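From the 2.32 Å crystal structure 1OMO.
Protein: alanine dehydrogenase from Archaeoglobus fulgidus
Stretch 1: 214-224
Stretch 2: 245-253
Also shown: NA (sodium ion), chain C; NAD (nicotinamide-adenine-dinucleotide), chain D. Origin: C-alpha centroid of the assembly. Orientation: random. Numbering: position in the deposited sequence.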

# COMPACT_ATOMS: atom_id res chain seq x y z
N ASN A 214 7.82 4.06 -28.02
CA ASN A 214 7.12 3.72 -26.81
C ASN A 214 8.23 3.06 -26.00
O ASN A 214 8.64 1.94 -26.32
CB ASN A 214 6.00 2.72 -27.08
CG ASN A 214 4.65 3.38 -27.25
OD1 ASN A 214 4.50 4.59 -27.09
ND2 ASN A 214 3.66 2.59 -27.57
N ALA A 215 8.78 3.77 -25.01
CA ALA A 215 9.85 3.20 -24.17
C ALA A 215 9.17 2.58 -22.95
O ALA A 215 8.84 3.29 -21.99
CB ALA A 215 10.81 4.30 -23.75
N ILE A 216 8.96 1.26 -23.00
CA ILE A 216 8.23 0.52 -21.95
C ILE A 216 9.04 -0.30 -20.93
O ILE A 216 8.63 -0.44 -19.77
CB ILE A 216 7.19 -0.53 -22.59
CG1 ILE A 216 6.39 0.09 -23.75
CG2 ILE A 216 6.13 -0.95 -21.52
CD1 ILE A 216 5.48 1.23 -23.31
N GLY A 217 10.15 -0.89 -21.37
CA GLY A 217 10.93 -1.75 -20.51
C GLY A 217 11.44 -1.25 -19.18
O GLY A 217 11.36 -1.97 -18.18
N ALA A 218 11.99 -0.04 -19.17
CA ALA A 218 12.56 0.56 -17.98
C ALA A 218 11.53 0.97 -16.93
O ALA A 218 10.67 1.81 -17.18
CB ALA A 218 13.40 1.76 -18.39
N ASP A 219 11.64 0.40 -15.74
CA ASP A 219 10.67 0.75 -14.69
C ASP A 219 11.24 0.68 -13.27
O ASP A 219 10.48 0.68 -12.30
CB ASP A 219 9.50 -0.20 -14.74
CG ASP A 219 9.91 -1.58 -14.33
OD1 ASP A 219 10.38 -1.75 -13.18
OD2 ASP A 219 9.79 -2.48 -15.16
N GLY A 220 12.56 0.55 -13.15
CA GLY A 220 13.18 0.51 -11.84
C GLY A 220 14.50 1.26 -11.92
O GLY A 220 15.04 1.46 -13.00
N PRO A 221 15.04 1.70 -10.78
CA PRO A 221 16.31 2.43 -10.80
C PRO A 221 17.40 1.72 -11.61
O PRO A 221 17.59 0.51 -11.48
CB PRO A 221 16.67 2.51 -9.32
CG PRO A 221 15.30 2.70 -8.69
CD PRO A 221 14.42 1.72 -9.44
N GLY A 222 18.12 2.48 -12.45
CA GLY A 222 19.19 1.88 -13.24
C GLY A 222 18.76 1.18 -14.52
O GLY A 222 19.61 0.88 -15.37
N LYS A 223 17.47 0.86 -14.66
CA LYS A 223 17.01 0.26 -15.91
C LYS A 223 17.15 1.39 -16.94
O LYS A 223 16.98 2.57 -16.59
CB LYS A 223 15.55 -0.20 -15.84
CG LYS A 223 15.33 -1.61 -15.24
CD LYS A 223 13.83 -1.98 -15.38
CE LYS A 223 13.50 -3.37 -14.84
NZ LYS A 223 12.06 -3.72 -14.94
N GLN A 224 17.48 1.01 -18.18
CA GLN A 224 17.68 1.98 -19.26
C GLN A 224 17.80 1.27 -20.62
O GLN A 224 18.66 0.41 -20.78
CB GLN A 224 18.96 2.75 -19.00
CG GLN A 224 19.46 3.59 -20.18
CD GLN A 224 20.90 4.05 -19.97
OE1 GLN A 224 21.82 3.23 -19.85
NE2 GLN A 224 21.10 5.35 -19.90
N LYS A 245 11.48 9.79 -13.34
CA LYS A 245 12.75 10.19 -12.71
C LYS A 245 13.40 9.01 -11.97
O LYS A 245 14.56 8.68 -12.19
CB LYS A 245 12.52 11.28 -11.67
CG LYS A 245 12.51 12.74 -12.13
CD LYS A 245 12.30 13.63 -10.89
CE LYS A 245 12.46 15.12 -11.13
NZ LYS A 245 11.77 15.88 -10.01
N HIS A 246 12.65 8.40 -11.07
CA HIS A 246 13.11 7.28 -10.27
C HIS A 246 13.41 5.96 -11.02
O HIS A 246 14.44 5.31 -10.79
CB HIS A 246 12.08 7.04 -9.17
CG HIS A 246 12.16 5.69 -8.53
ND1 HIS A 246 12.97 5.43 -7.44
CD2 HIS A 246 11.52 4.53 -8.81
CE1 HIS A 246 12.83 4.17 -7.08
NE2 HIS A 246 11.95 3.60 -7.89
N GLY A 247 12.51 5.56 -11.91
CA GLY A 247 12.72 4.31 -12.63
C GLY A 247 12.30 4.19 -14.08
O GLY A 247 12.33 3.09 -14.62
N GLY A 248 11.91 5.28 -14.73
CA GLY A 248 11.51 5.21 -16.13
C GLY A 248 12.68 5.19 -17.12
O GLY A 248 13.82 5.15 -16.70
N GLU A 249 12.42 5.24 -18.42
CA GLU A 249 13.52 5.22 -19.37
C GLU A 249 14.49 6.38 -19.10
O GLU A 249 15.70 6.26 -19.38
CB GLU A 249 12.98 5.26 -20.81
CG GLU A 249 14.02 5.39 -21.95
CD GLU A 249 15.13 4.35 -21.88
OE1 GLU A 249 14.85 3.19 -21.51
OE2 GLU A 249 16.27 4.70 -22.23
N ILE A 250 13.99 7.49 -18.55
CA ILE A 250 14.90 8.60 -18.30
C ILE A 250 15.65 8.58 -16.95
O ILE A 250 16.44 9.49 -16.70
CB ILE A 250 14.19 9.97 -18.35
CG1 ILE A 250 13.36 10.18 -17.09
CG2 ILE A 250 13.23 10.03 -19.51
CD1 ILE A 250 12.76 11.56 -17.01
N ASN A 251 15.44 7.57 -16.09
CA ASN A 251 16.08 7.64 -14.75
C ASN A 251 17.61 7.80 -14.71
O ASN A 251 18.11 8.69 -14.02
CB ASN A 251 15.57 6.50 -13.83
CG ASN A 251 16.31 5.19 -14.01
OD1 ASN A 251 17.35 4.94 -13.37
ND2 ASN A 251 15.76 4.31 -14.84
N VAL A 252 18.35 6.98 -15.46
CA VAL A 252 19.82 7.04 -15.51
C VAL A 252 20.30 8.41 -16.01
O VAL A 252 21.19 9.05 -15.43
CB VAL A 252 20.41 5.89 -16.43
CG1 VAL A 252 21.95 5.94 -16.48
CG2 VAL A 252 19.98 4.54 -15.89
N ALA A 253 19.68 8.88 -17.09
CA ALA A 253 20.03 10.16 -17.66
C ALA A 253 19.86 11.29 -16.67
O ALA A 253 20.75 12.14 -16.53
CB ALA A 253 19.20 10.43 -18.89
NA NA C . 12.45 1.82 -21.38
PA NAD D . 9.64 -10.89 -20.64
O1A NAD D . 10.81 -11.44 -19.90
O2A NAD D . 8.54 -11.85 -21.10
O5B NAD D . 9.94 -9.93 -21.95
C5B NAD D . 11.25 -9.27 -22.17
C4B NAD D . 11.81 -9.82 -23.51
O4B NAD D . 13.09 -9.06 -23.67
C3B NAD D . 12.29 -11.34 -23.54
O3B NAD D . 11.64 -12.08 -24.65
C2B NAD D . 13.84 -11.29 -23.67
O2B NAD D . 14.51 -12.34 -24.26
C1B NAD D . 14.01 -9.89 -24.34
N9A NAD D . 15.26 -9.26 -24.05
C8A NAD D . 16.02 -9.19 -22.90
N7A NAD D . 17.13 -8.49 -23.04
C5A NAD D . 17.17 -8.04 -24.28
C6A NAD D . 18.13 -7.21 -25.00
N6A NAD D . 19.22 -6.77 -24.43
N1A NAD D . 17.81 -6.95 -26.32
C2A NAD D . 16.69 -7.40 -26.93
N3A NAD D . 15.74 -8.22 -26.29
C4A NAD D . 16.01 -8.49 -24.96
O3 NAD D . 8.84 -9.61 -19.94
PN NAD D . 7.46 -8.70 -20.33
O1N NAD D . 7.04 -9.08 -21.73
O2N NAD D . 6.49 -8.75 -19.16
O5D NAD D . 8.21 -7.20 -20.38
C5D NAD D . 9.19 -7.07 -19.16
C4D NAD D . 9.75 -5.70 -19.01
O4D NAD D . 8.56 -4.73 -18.93
C3D NAD D . 10.54 -5.43 -17.69
O3D NAD D . 11.49 -4.36 -17.83
C2D NAD D . 9.39 -5.10 -16.74
O2D NAD D . 9.78 -4.72 -15.46
C1D NAD D . 8.58 -4.04 -17.62
N1N NAD D . 7.11 -3.81 -17.39
C2N NAD D . 6.79 -2.39 -17.26
C3N NAD D . 5.37 -2.12 -17.24
C7N NAD D . 5.02 -0.52 -17.09
O7N NAD D . 3.89 -0.20 -16.60
N7N NAD D . 5.95 0.39 -17.51
C4N NAD D . 4.33 -3.07 -17.34
C5N NAD D . 4.80 -4.44 -17.47
C6N NAD D . 6.16 -4.79 -17.50
O HOH W 1 10.02 3.28 -19.56
O HOH W 2 17.41 5.02 -17.43
O HOH W 3 18.30 7.32 -19.41

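Asn-251 makes both direct hydrogen bonds between the two stretches, its carboxamide gripping the turn that runs from Gly-220 to Lys-223. Asn-251 OD1 accepts a hydrogen bond from Gly-222 N (2.7 Å), and Asn-251 ND2 donates to Lys-223 O (2.8 Å). Asn-251 ND2 also donates to Gly-248 O (2.8 Å) within its own type I turn, where Asn-251 N reaches Gly-248 O at 3.0 Å, so the side chain ties two turns together. The partner turn is type II, closed by Lys-223 N to Gly-220 O at 3.0 Å; Gly-222 takes up phi/psi of 83/-17, at which a CB would jam against the preceding carbonyl oxygen. The end of Lys-223 leads away from this interface: Lys-223 NZ forms a salt bridge with Asp-219 and donates a hydrogen bond to NAD O3D at 3.0 Å, so the extended Lys-223 side chain reaches from the turn to the dinucleotide.

Water extends this polar seam. Water 2 donates to Lys-223 O (2.6 Å) and to Glu-249 O (2.9 Å) and accepts from Val-252 N (2.9 Å), linking the end of the turn to the start of the helix. Water 3 donates to Glu-249 O (2.8 Å), accepts from Ala-253 N (3.1 Å) and receives a weak bond from Gln-224 NE2 (3.5 Å). A sodium ion adds a further bridge, lying 2.9 Å from Ala-218 N and 2.8 Å from Glu-249 OE1, with another ligand elsewhere in the structure.

The backbones come closest where glycine faces glycine: the CA atoms of Gly-220 and Gly-247 are 3.9 Å apart. An ideal CB on Gly-247 would lie 2.9 Å from Gly-220 CA and 3.0 Å from Asp-219 O, so the approach depends on its absence. Gly-220 N sits 2.9 Å from Gly-247 O, but the angle is too poor for a hydrogen bond.

Other contacts surround the point of closest CA approach. Pro-221 lays CG over one face of the His-246 ring, 3.7 Å from its centroid, in a CH-pi contact, while Pro-221 CA makes a CA-H...O contact with His-246 O at 3.4 Å. Ala-215 and Ala-218 both point toward the second stretch and pack small methyls on Glu-249: Ala-215 CB is 3.8 Å from Glu-249 CB, and Ala-218 CB is 3.6 Å from Glu-249 CA. Val-252 points toward the first stretch, with Val-252 CG2 3.7 Å from Gly-222 O and Val-252 CG1 3.6 Å from Gln-224 NE2. The surface buried between the two stretches, both sides summed, is 583 Å².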